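PDB 3EHM: SusD homolog from Bacteroides thetaiotaomicron, which probably binds mucin O-glycans at the cell surface as a SusD-like lipoprotein, helping this gut symbiont to use them. Local coordinates for residues Tyr387-Gly396 with Leu411-Asp422; Trp453-Leu464 with Cys483-Phe491. One frame throughout, in Å; residues are numbered along the deposited sequence.

Interaction 1. Residues Tyr387-Gly396 with Leu411-Asp422; sequences YLSGTGKPTG and LSIGNTSPKWDD
The end of helix 384-388 and the loop after it meet a second loop, which leads to helix 429-445 of this SusD-like fold. Residues 387-396 lie along 411-422, with Lys393 and Asp422 making the charged contact. Lys393 NZ bridges to Asp422 OD2 at 3.2 Å, on the syn lone pair of that oxygen. Ser417 OG donates to the anti lone pair of Asp422 OD2, at 2.6 Å. The lysine chain bends at chi2 (61°), which lets NZ of Lys393 curl back to Thr391 O at 2.9 Å. Replacing Lys393 with an alanine would probably leave Asp422 without its charged mate and Thr391 O without this donor. One backbone hydrogen bond joins the two, Lys419 N to Gly390 O at 3.2 Å. One water links Leu388 O to Trp420 N, and another links Ser389 O to Lys419 NZ. The apolar part is built on prolines. Pro394 CB packs on Leu411 CD2 at 3.7 Å, and Pro418 CB sits by Tyr387 CE1 at 4.0 Å. Tyr283 touches both prolines and Tyr387. Two donors on one carboxylate oxygen, from its syn and anti sides, probably help to fix the rotation of Asp422 and are likely to favour its ionised form.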
loop_
_atom_site.group_PDB
_atom_site.type_symbol
_atom_site.label_atom_id
_atom_site.label_comp_id
_atom_site.label_asym_id
_atom_site.label_seq_id
_atom_site.Cartn_x
_atom_site.Cartn_y
_atom_site.Cartn_z
ATOM N N TYR A 387 -18.403 11.501 -13.797
ATOM C CA TYR A 387 -17.907 10.235 -13.268
ATOM C C TYR A 387 -18.773 9.735 -12.112
ATOM O O TYR A 387 -19.080 8.548 -12.034
ATOM C CB TYR A 387 -16.456 10.394 -12.800
ATOM C CG TYR A 387 -15.830 9.118 -12.282
ATOM C CD1 TYR A 387 -15.839 8.812 -10.923
ATOM C CD2 TYR A 387 -15.230 8.212 -13.157
ATOM C CE1 TYR A 387 -15.260 7.631 -10.444
ATOM C CE2 TYR A 387 -14.653 7.033 -12.690
ATOM C CZ TYR A 387 -14.670 6.751 -11.334
ATOM O OH TYR A 387 -14.076 5.601 -10.877
ATOM N N LEU A 388 -19.169 10.648 -11.227
ATOM C CA LEU A 388 -19.983 10.307 -10.062
ATOM C C LEU A 388 -21.401 9.862 -10.382
ATOM O O LEU A 388 -22.063 9.245 -9.548
ATOM C CB LEU A 388 -20.042 11.489 -9.089
ATOM C CG LEU A 388 -18.775 11.775 -8.278
ATOM C CD1 LEU A 388 -18.930 13.079 -7.520
ATOM C CD2 LEU A 388 -18.519 10.626 -7.325
ATOM N N SER A 389 -21.884 10.185 -11.574
ATOM C CA SER A 389 -23.234 9.777 -11.941
ATOM C C SER A 389 -23.194 8.541 -12.837
ATOM O O SER A 389 -24.223 8.083 -13.328
ATOM C CB SER A 389 -23.971 10.927 -12.640
ATOM O OG SER A 389 -23.299 11.334 -13.819
ATOM N N GLY A 390 -21.995 7.999 -13.035
ATOM C CA GLY A 390 -21.847 6.822 -13.871
ATOM C C GLY A 390 -22.362 5.559 -13.207
ATOM O O GLY A 390 -22.179 5.358 -12.006
ATOM N N THR A 391 -23.000 4.696 -13.992
ATOM C CA THR A 391 -23.550 3.452 -13.473
ATOM C C THR A 391 -22.938 2.236 -14.174
ATOM O O THR A 391 -23.514 1.147 -14.175
ATOM C CB THR A 391 -25.080 3.414 -13.654
ATOM O OG1 THR A 391 -25.394 3.428 -15.053
ATOM C CG2 THR A 391 -25.726 4.628 -12.989
ATOM N N GLY A 392 -21.768 2.428 -14.774
ATOM C CA GLY A 392 -21.109 1.331 -15.455
ATOM C C GLY A 392 -20.354 0.435 -14.488
ATOM O O GLY A 392 -19.974 0.862 -13.398
ATOM N N LYS A 393 -20.143 -0.815 -14.884
ATOM C CA LYS A 393 -19.424 -1.775 -14.055
ATOM C C LYS A 393 -18.043 -2.027 -14.645
ATOM O O LYS A 393 -17.804 -1.753 -15.821
ATOM C CB LYS A 393 -20.204 -3.093 -13.968
ATOM C CG LYS A 393 -21.345 -3.095 -12.947
ATOM C CD LYS A 393 -22.387 -2.040 -13.264
ATOM C CE LYS A 393 -23.543 -2.074 -12.280
ATOM N NZ LYS A 393 -24.547 -1.007 -12.584
ATOM N N PRO A 394 -17.107 -2.547 -13.835
ATOM C CA PRO A 394 -15.768 -2.803 -14.368
ATOM C C PRO A 394 -15.783 -3.722 -15.585
ATOM O O PRO A 394 -16.661 -4.572 -15.733
ATOM C CB PRO A 394 -15.024 -3.406 -13.175
ATOM C CG PRO A 394 -16.116 -4.018 -12.357
ATOM C CD PRO A 394 -17.206 -2.981 -12.433
ATOM N N THR A 395 -14.802 -3.539 -16.457
ATOM C CA THR A 395 -14.711 -4.331 -17.670
ATOM C C THR A 395 -13.958 -5.627 -17.440
ATOM O O THR A 395 -12.890 -5.638 -16.826
ATOM C CB THR A 395 -14.000 -3.550 -18.773
ATOM O OG1 THR A 395 -14.617 -2.264 -18.909
ATOM C CG2 THR A 395 -14.092 -4.305 -20.096
ATOM N N GLY A 396 -14.518 -6.720 -17.938
ATOM C CA GLY A 396 -13.868 -8.001 -17.780
ATOM C C GLY A 396 -12.838 -8.197 -18.872
ATOM O O GLY A 396 -12.814 -7.466 -19.860
ATOM N N LEU A 411 -14.675 -9.454 -14.579
ATOM C CA LEU A 411 -14.642 -8.647 -13.369
ATOM C C LEU A 411 -15.983 -7.979 -13.049
ATOM O O LEU A 411 -16.210 -7.560 -11.917
ATOM C CB LEU A 411 -13.556 -7.576 -13.510
ATOM C CG LEU A 411 -13.183 -6.744 -12.281
ATOM C CD1 LEU A 411 -12.657 -7.657 -11.175
ATOM C CD2 LEU A 411 -12.121 -5.723 -12.672
ATOM N N SER A 412 -16.871 -7.889 -14.036
ATOM C CA SER A 412 -18.164 -7.232 -13.831
ATOM C C SER A 412 -19.148 -8.015 -12.977
ATOM O O SER A 412 -19.994 -7.425 -12.307
ATOM C CB SER A 412 -18.829 -6.931 -15.180
ATOM O OG SER A 412 -19.253 -8.125 -15.815
ATOM N N ILE A 413 -19.031 -9.338 -13.006
ATOM C CA ILE A 413 -19.933 -10.218 -12.266
ATOM C C ILE A 413 -20.110 -9.864 -10.795
ATOM O O ILE A 413 -19.179 -9.982 -9.996
ATOM C CB ILE A 413 -19.474 -11.685 -12.365
ATOM C CG1 ILE A 413 -19.440 -12.117 -13.834
ATOM C CG2 ILE A 413 -20.418 -12.578 -11.570
ATOM C CD1 ILE A 413 -18.905 -13.523 -14.059
ATOM N N GLY A 414 -21.323 -9.438 -10.453
ATOM C CA GLY A 414 -21.646 -9.081 -9.082
ATOM C C GLY A 414 -20.887 -7.872 -8.572
ATOM O O GLY A 414 -20.847 -7.628 -7.364
ATOM N N ASN A 415 -20.298 -7.107 -9.485
ATOM C CA ASN A 415 -19.522 -5.932 -9.100
ATOM C C ASN A 415 -20.392 -4.681 -9.029
ATOM O O ASN A 415 -21.550 -4.690 -9.455
ATOM C CB ASN A 415 -18.352 -5.742 -10.073
ATOM C CG ASN A 415 -17.053 -5.384 -9.362
ATOM O OD1 ASN A 415 -15.975 -5.870 -9.720
ATOM N ND2 ASN A 415 -17.150 -4.530 -8.356
ATOM N N THR A 416 -19.833 -3.601 -8.493
ATOM C CA THR A 416 -20.580 -2.359 -8.320
ATOM C C THR A 416 -20.087 -1.210 -9.208
ATOM O O THR A 416 -19.039 -1.304 -9.849
ATOM C CB THR A 416 -20.521 -1.917 -6.836
ATOM O OG1 THR A 416 -21.430 -0.837 -6.609
ATOM C CG2 THR A 416 -19.103 -1.469 -6.472
ATOM N N SER A 417 -20.857 -0.125 -9.224
ATOM C CA SER A 417 -20.548 1.063 -10.018
ATOM C C SER A 417 -20.070 2.217 -9.131
ATOM O O SER A 417 -20.065 2.107 -7.905
ATOM C CB SER A 417 -21.797 1.512 -10.768
ATOM O OG SER A 417 -22.775 1.958 -9.848
ATOM N N PRO A 418 -19.670 3.346 -9.744
ATOM C CA PRO A 418 -19.196 4.514 -8.996
ATOM C C PRO A 418 -20.310 5.280 -8.284
ATOM O O PRO A 418 -20.106 5.817 -7.194
ATOM C CB PRO A 418 -18.539 5.382 -10.074
ATOM C CG PRO A 418 -18.189 4.408 -11.161
ATOM C CD PRO A 418 -19.405 3.520 -11.182
ATOM N N LYS A 419 -21.486 5.336 -8.903
ATOM C CA LYS A 419 -22.602 6.082 -8.323
ATOM C C LYS A 419 -23.044 5.512 -6.982
ATOM O O LYS A 419 -23.382 4.337 -6.869
ATOM C CB LYS A 419 -23.779 6.125 -9.302
ATOM C CG LYS A 419 -24.903 7.047 -8.862
ATOM C CD LYS A 419 -26.005 7.107 -9.908
ATOM C CE LYS A 419 -27.170 7.958 -9.428
ATOM N NZ LYS A 419 -28.286 7.922 -10.411
ATOM N N TRP A 420 -23.054 6.366 -5.967
ATOM C CA TRP A 420 -23.419 5.950 -4.620
ATOM C C TRP A 420 -24.772 5.251 -4.485
ATOM O O TRP A 420 -24.868 4.201 -3.852
ATOM C CB TRP A 420 -23.364 7.155 -3.678
ATOM C CG TRP A 420 -23.675 6.808 -2.256
ATOM C CD1 TRP A 420 -24.879 6.937 -1.622
ATOM C CD2 TRP A 420 -22.774 6.244 -1.300
ATOM N NE1 TRP A 420 -24.782 6.488 -0.328
ATOM C CE2 TRP A 420 -23.500 6.058 -0.102
ATOM C CE3 TRP A 420 -21.422 5.877 -1.336
ATOM C CZ2 TRP A 420 -22.918 5.523 1.051
ATOM C CZ3 TRP A 420 -20.843 5.343 -0.190
ATOM C CH2 TRP A 420 -21.592 5.173 0.989
ATOM N N ASP A 421 -25.806 5.829 -5.089
ATOM C CA ASP A 421 -27.161 5.287 -5.006
ATOM C C ASP A 421 -27.490 4.138 -5.964
ATOM O O ASP A 421 -28.632 3.675 -6.000
ATOM C CB ASP A 421 -28.175 6.415 -5.225
ATOM C CG ASP A 421 -27.921 7.611 -4.327
ATOM O OD1 ASP A 421 -27.824 7.423 -3.093
ATOM O OD2 ASP A 421 -27.823 8.744 -4.854
ATOM N N ASP A 422 -26.503 3.677 -6.727
ATOM C CA ASP A 422 -26.712 2.595 -7.694
ATOM C C ASP A 422 -26.256 1.250 -7.123
ATOM O O ASP A 422 -25.058 0.981 -7.049
ATOM C CB ASP A 422 -25.944 2.919 -8.979
ATOM C CG ASP A 422 -26.167 1.899 -10.075
ATOM O OD1 ASP A 422 -27.337 1.606 -10.394
ATOM O OD2 ASP A 422 -25.169 1.398 -10.631
HETATM O O HOH W 1 -22.386 9.094 -6.674
HETATM O O HOH W 2 -26.657 8.949 -12.979
#

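Interaction 2. Residues Trp453-Leu464 with Cys483-Phe491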
loop_
_atom_site.group_PDB
_atom_site.type_symbol
_atom_site.label_atom_id
_atom_site.label_comp_id
_atom_site.label_asym_id
_atom_site.label_seq_id
_atom_site.Cartn_x
_atom_site.Cartn_y
_atom_site.Cartn_z
ATOM N N TRP A 453 -3.273 -3.692 -1.000
ATOM C CA TRP A 453 -3.247 -5.128 -0.765
ATOM C C TRP A 453 -3.757 -5.431 0.644
ATOM O O TRP A 453 -4.489 -6.395 0.857
ATOM C CB TRP A 453 -1.820 -5.653 -0.949
ATOM C CG TRP A 453 -1.665 -7.110 -0.689
ATOM C CD1 TRP A 453 -2.563 -8.099 -0.978
ATOM C CD2 TRP A 453 -0.517 -7.759 -0.138
ATOM N NE1 TRP A 453 -2.042 -9.326 -0.644
ATOM C CE2 TRP A 453 -0.786 -9.147 -0.125
ATOM C CE3 TRP A 453 0.718 -7.304 0.344
ATOM C CZ2 TRP A 453 0.133 -10.085 0.351
ATOM C CZ3 TRP A 453 1.636 -8.241 0.818
ATOM C CH2 TRP A 453 1.335 -9.616 0.817
ATOM N N THR A 454 -3.374 -4.595 1.603
ATOM C CA THR A 454 -3.821 -4.759 2.984
ATOM C C THR A 454 -5.334 -4.544 3.069
ATOM O O THR A 454 -6.049 -5.324 3.704
ATOM C CB THR A 454 -3.119 -3.747 3.916
ATOM O OG1 THR A 454 -1.712 -4.012 3.927
ATOM C CG2 THR A 454 -3.659 -3.849 5.334
ATOM N N GLU A 455 -5.822 -3.490 2.424
ATOM C CA GLU A 455 -7.247 -3.198 2.459
ATOM C C GLU A 455 -8.087 -4.267 1.778
ATOM O O GLU A 455 -9.207 -4.538 2.206
ATOM C CB GLU A 455 -7.525 -1.818 1.856
ATOM C CG GLU A 455 -7.146 -0.697 2.804
ATOM C CD GLU A 455 -7.972 -0.724 4.082
ATOM O OE1 GLU A 455 -9.102 -0.191 4.074
ATOM O OE2 GLU A 455 -7.504 -1.295 5.092
ATOM N N TYR A 456 -7.558 -4.875 0.721
ATOM C CA TYR A 456 -8.289 -5.939 0.040
ATOM C C TYR A 456 -8.406 -7.147 0.971
ATOM O O TYR A 456 -9.481 -7.726 1.129
ATOM C CB TYR A 456 -7.573 -6.379 -1.238
ATOM C CG TYR A 456 -8.154 -7.655 -1.809
ATOM C CD1 TYR A 456 -9.360 -7.643 -2.512
ATOM C CD2 TYR A 456 -7.533 -8.888 -1.582
ATOM C CE1 TYR A 456 -9.939 -8.826 -2.975
ATOM C CE2 TYR A 456 -8.103 -10.078 -2.038
ATOM C CZ TYR A 456 -9.306 -10.038 -2.733
ATOM O OH TYR A 456 -9.877 -11.205 -3.180
ATOM N N ARG A 457 -7.290 -7.530 1.576
ATOM C CA ARG A 457 -7.275 -8.666 2.491
ATOM C C ARG A 457 -8.192 -8.447 3.691
ATOM O O ARG A 457 -8.827 -9.385 4.177
ATOM C CB ARG A 457 -5.848 -8.934 2.974
ATOM C CG ARG A 457 -4.933 -9.546 1.918
ATOM C CD ARG A 457 -3.513 -9.672 2.446
ATOM N NE ARG A 457 -2.844 -8.375 2.519
ATOM C CZ ARG A 457 -1.758 -8.136 3.246
ATOM N NH1 ARG A 457 -1.219 -9.106 3.975
ATOM N NH2 ARG A 457 -1.203 -6.933 3.241
ATOM N N ARG A 458 -8.271 -7.208 4.166
ATOM C CA ARG A 458 -9.119 -6.898 5.313
ATOM C C ARG A 458 -10.609 -6.933 4.985
ATOM O O ARG A 458 -11.399 -7.517 5.733
ATOM C CB ARG A 458 -8.776 -5.513 5.881
ATOM C CG ARG A 458 -9.716 -5.048 7.001
ATOM C CD ARG A 458 -9.345 -3.659 7.527
ATOM N NE ARG A 458 -9.665 -2.571 6.598
ATOM C CZ ARG A 458 -10.838 -1.951 6.542
ATOM N NH1 ARG A 458 -11.820 -2.305 7.364
ATOM N NH2 ARG A 458 -11.031 -0.966 5.668
ATOM N N THR A 459 -10.980 -6.331 3.857
ATOM C CA THR A 459 -12.382 -6.224 3.449
ATOM C C THR A 459 -12.891 -7.157 2.357
ATOM O O THR A 459 -14.081 -7.479 2.319
ATOM C CB THR A 459 -12.688 -4.799 2.970
ATOM O OG1 THR A 459 -12.062 -4.584 1.697
ATOM C CG2 THR A 459 -12.153 -3.777 3.965
ATOM N N GLY A 460 -12.007 -7.568 1.457
ATOM C CA GLY A 460 -12.423 -8.425 0.362
ATOM C C GLY A 460 -12.703 -7.571 -0.863
ATOM O O GLY A 460 -13.109 -8.078 -1.909
ATOM N N PHE A 461 -12.474 -6.265 -0.734
ATOM C CA PHE A 461 -12.701 -5.336 -1.836
ATOM C C PHE A 461 -11.431 -4.593 -2.259
ATOM O O PHE A 461 -10.527 -4.362 -1.457
ATOM C CB PHE A 461 -13.762 -4.300 -1.453
ATOM C CG PHE A 461 -15.058 -4.894 -0.978
ATOM C CD1 PHE A 461 -15.702 -5.891 -1.708
ATOM C CD2 PHE A 461 -15.661 -4.418 0.183
ATOM C CE1 PHE A 461 -16.932 -6.405 -1.287
ATOM C CE2 PHE A 461 -16.888 -4.922 0.612
ATOM C CZ PHE A 461 -17.525 -5.919 -0.129
ATOM N N PRO A 462 -11.341 -4.227 -3.544
ATOM C CA PRO A 462 -12.359 -4.493 -4.564
ATOM C C PRO A 462 -12.176 -5.913 -5.090
ATOM O O PRO A 462 -11.180 -6.564 -4.777
ATOM C CB PRO A 462 -12.047 -3.446 -5.627
ATOM C CG PRO A 462 -10.546 -3.394 -5.576
ATOM C CD PRO A 462 -10.263 -3.378 -4.083
ATOM N N TYR A 463 -13.134 -6.408 -5.870
ATOM C CA TYR A 463 -12.992 -7.741 -6.435
ATOM C C TYR A 463 -11.825 -7.650 -7.411
ATOM O O TYR A 463 -11.660 -6.641 -8.093
ATOM C CB TYR A 463 -14.273 -8.171 -7.157
ATOM C CG TYR A 463 -15.451 -8.407 -6.229
ATOM C CD1 TYR A 463 -15.252 -8.789 -4.898
ATOM C CD2 TYR A 463 -16.763 -8.283 -6.691
ATOM C CE1 TYR A 463 -16.335 -9.043 -4.051
ATOM C CE2 TYR A 463 -17.850 -8.537 -5.854
ATOM C CZ TYR A 463 -17.626 -8.914 -4.538
ATOM O OH TYR A 463 -18.694 -9.164 -3.713
ATOM N N LEU A 464 -11.022 -8.704 -7.483
ATOM C CA LEU A 464 -9.845 -8.698 -8.339
ATOM C C LEU A 464 -9.864 -9.728 -9.453
ATOM O O LEU A 464 -10.574 -10.730 -9.382
ATOM C CB LEU A 464 -8.595 -8.959 -7.496
ATOM C CG LEU A 464 -8.448 -8.195 -6.182
ATOM C CD1 LEU A 464 -7.327 -8.812 -5.365
ATOM C CD2 LEU A 464 -8.179 -6.729 -6.459
ATOM N N CYS A 483 -8.236 -17.957 -2.433
ATOM C CA CYS A 483 -7.194 -16.943 -2.561
ATOM C C CYS A 483 -6.924 -16.441 -3.976
ATOM O O CYS A 483 -6.575 -17.214 -4.873
ATOM C CB CYS A 483 -5.866 -17.453 -1.976
ATOM S SG CYS A 483 -5.809 -17.557 -0.163
ATOM N N ARG A 484 -7.090 -15.137 -4.167
ATOM C CA ARG A 484 -6.783 -14.513 -5.446
ATOM C C ARG A 484 -5.473 -13.762 -5.220
ATOM O O ARG A 484 -4.841 -13.301 -6.162
ATOM C CB ARG A 484 -7.897 -13.562 -5.885
ATOM C CG ARG A 484 -9.154 -14.307 -6.299
ATOM C CD ARG A 484 -10.152 -13.429 -7.035
ATOM N NE ARG A 484 -11.328 -14.213 -7.386
ATOM C CZ ARG A 484 -12.411 -13.732 -7.980
ATOM N NH1 ARG A 484 -12.486 -12.447 -8.306
ATOM N NH2 ARG A 484 -13.431 -14.542 -8.233
ATOM N N VAL A 485 -5.080 -13.658 -3.948
ATOM C CA VAL A 485 -3.827 -13.011 -3.540
ATOM C C VAL A 485 -3.347 -13.703 -2.268
ATOM O O VAL A 485 -4.139 -14.314 -1.560
ATOM C CB VAL A 485 -4.011 -11.501 -3.207
ATOM C CG1 VAL A 485 -4.746 -10.803 -4.332
ATOM C CG2 VAL A 485 -4.750 -11.328 -1.885
ATOM N N PRO A 486 -2.037 -13.638 -1.968
ATOM C CA PRO A 486 -1.586 -14.291 -0.737
ATOM C C PRO A 486 -2.163 -13.499 0.441
ATOM O O PRO A 486 -2.413 -12.295 0.319
ATOM C CB PRO A 486 -0.062 -14.170 -0.815
ATOM C CG PRO A 486 0.206 -14.106 -2.300
ATOM C CD PRO A 486 -0.892 -13.197 -2.783
ATOM N N GLU A 487 -2.395 -14.164 1.567
ATOM C CA GLU A 487 -2.931 -13.483 2.743
ATOM C C GLU A 487 -1.811 -12.762 3.499
ATOM O O GLU A 487 -2.066 -11.876 4.318
ATOM C CB GLU A 487 -3.600 -14.490 3.691
ATOM C CG GLU A 487 -4.858 -15.177 3.156
ATOM C CD GLU A 487 -6.041 -14.235 2.989
ATOM O OE1 GLU A 487 -6.043 -13.144 3.605
ATOM O OE2 GLU A 487 -6.983 -14.597 2.248
ATOM N N ARG A 488 -0.568 -13.140 3.215
ATOM C CA ARG A 488 0.585 -12.545 3.890
ATOM C C ARG A 488 1.867 -13.138 3.335
ATOM O O ARG A 488 1.836 -14.151 2.641
ATOM C CB ARG A 488 0.533 -12.866 5.390
ATOM C CG ARG A 488 0.641 -14.375 5.694
ATOM C CD ARG A 488 0.592 -14.689 7.195
ATOM N NE ARG A 488 1.829 -14.349 7.902
ATOM C CZ ARG A 488 2.898 -15.139 7.983
ATOM N NH1 ARG A 488 2.900 -16.332 7.403
ATOM N NH2 ARG A 488 3.973 -14.738 8.648
ATOM N N PHE A 489 2.991 -12.497 3.643
ATOM C CA PHE A 489 4.297 -13.010 3.253
ATOM C C PHE A 489 4.644 -13.920 4.429
ATOM O O PHE A 489 4.103 -13.742 5.520
ATOM C CB PHE A 489 5.345 -11.887 3.189
ATOM C CG PHE A 489 5.567 -11.318 1.813
ATOM C CD1 PHE A 489 4.841 -11.776 0.718
ATOM C CD2 PHE A 489 6.513 -10.311 1.616
ATOM C CE1 PHE A 489 5.050 -11.237 -0.555
ATOM C CE2 PHE A 489 6.728 -9.768 0.347
ATOM C CZ PHE A 489 5.994 -10.236 -0.739
ATOM N N ARG A 490 5.522 -14.896 4.223
ATOM C CA ARG A 490 5.924 -15.759 5.327
ATOM C C ARG A 490 7.370 -15.392 5.636
ATOM O O ARG A 490 8.080 -14.889 4.767
ATOM C CB ARG A 490 5.846 -17.245 4.946
ATOM C CG ARG A 490 6.940 -17.702 3.989
ATOM C CD ARG A 490 7.073 -19.218 3.945
ATOM N NE ARG A 490 8.152 -19.620 3.046
ATOM C CZ ARG A 490 8.704 -20.828 3.024
ATOM N NH1 ARG A 490 8.280 -21.772 3.855
ATOM N NH2 ARG A 490 9.695 -21.087 2.178
ATOM N N PHE A 491 7.800 -15.621 6.869
ATOM C CA PHE A 491 9.180 -15.326 7.231
ATOM C C PHE A 491 10.066 -16.384 6.591
ATOM O O PHE A 491 9.596 -17.472 6.246
ATOM C CB PHE A 491 9.354 -15.358 8.750
ATOM C CG PHE A 491 8.657 -14.237 9.457
ATOM C CD1 PHE A 491 9.186 -12.954 9.440
ATOM C CD2 PHE A 491 7.445 -14.453 10.104
ATOM C CE1 PHE A 491 8.517 -11.899 10.056
ATOM C CE2 PHE A 491 6.769 -13.404 10.724
ATOM C CZ PHE A 491 7.306 -12.126 10.697
HETATM O O HOH W 3 -8.889 -13.601 -2.428
#
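Trp453, Arg457 and Arg484 supply the hydrogen bonds between the end of helix 449-459, with the loop after it, and the irregular segment 483-491. All three acceptors are backbone carbonyls. Trp453 NE1 donates to Pro486 O at 3.1 Å, in the carbonyl plane but with a bent N-H angle of 135°. Arg457 NH1 reaches Glu487 O at 2.9 Å; this bond is straighter, and the donor stands above the carbonyl plane. Arg484 NH1 makes a weak bond to Leu464 O at 2.8 Å and is also hydrogen-bonded to Gln529 OE1. Within the helix, Arg457 NE donates to Trp453 O at 3.1 Å. The arginine chain bends at chi3 (-74°), and its guanidinium lies over one face of the indole. A water joins Tyr456 OH to Arg484 N.

The apolar contacts centre on Val485. Val485 CG2 lies at the edge of the indole and 3.6 Å from Tyr456 CE2. Val485 CG1 presses on Leu464 CD1 at 3.4 Å, a tight pair. That same CD1 sits over the centre of the Tyr456 ring. Trp453 turns its edge to the face of Phe489, with planes at 60°.

Helix 116-140 packs against Trp453 and Phe489 through Val139, and its Asp138 O takes a further bond from Arg457 NH1. Helix 60-63 lies against Val485, Pro486 and Phe489 through Tyr63.

How the interactions relate
Interaction 2 is the core contact, with its centre about 11 Å from that of the chain. Interaction 1 lies about 23 Å out and is only partly buried. Their chemistry follows this difference. The outer contact joins loops through a salt bridge, prolines and bridging waters. The inner one sets aromatic and arginine side chains of a helix against backbone carbonyls and a valine. The two centres are about 21 Å apart, yet the contacts touch through Leu411 and Tyr463: Leu411 CD1 lies 3.4 Å from Tyr463 O. Helix 429-445 is a shared neighbour, touching Asn415 and Tyr463 through Gln435. Tyr279 also meets both, packing on Leu411 and bonding to Tyr463 O.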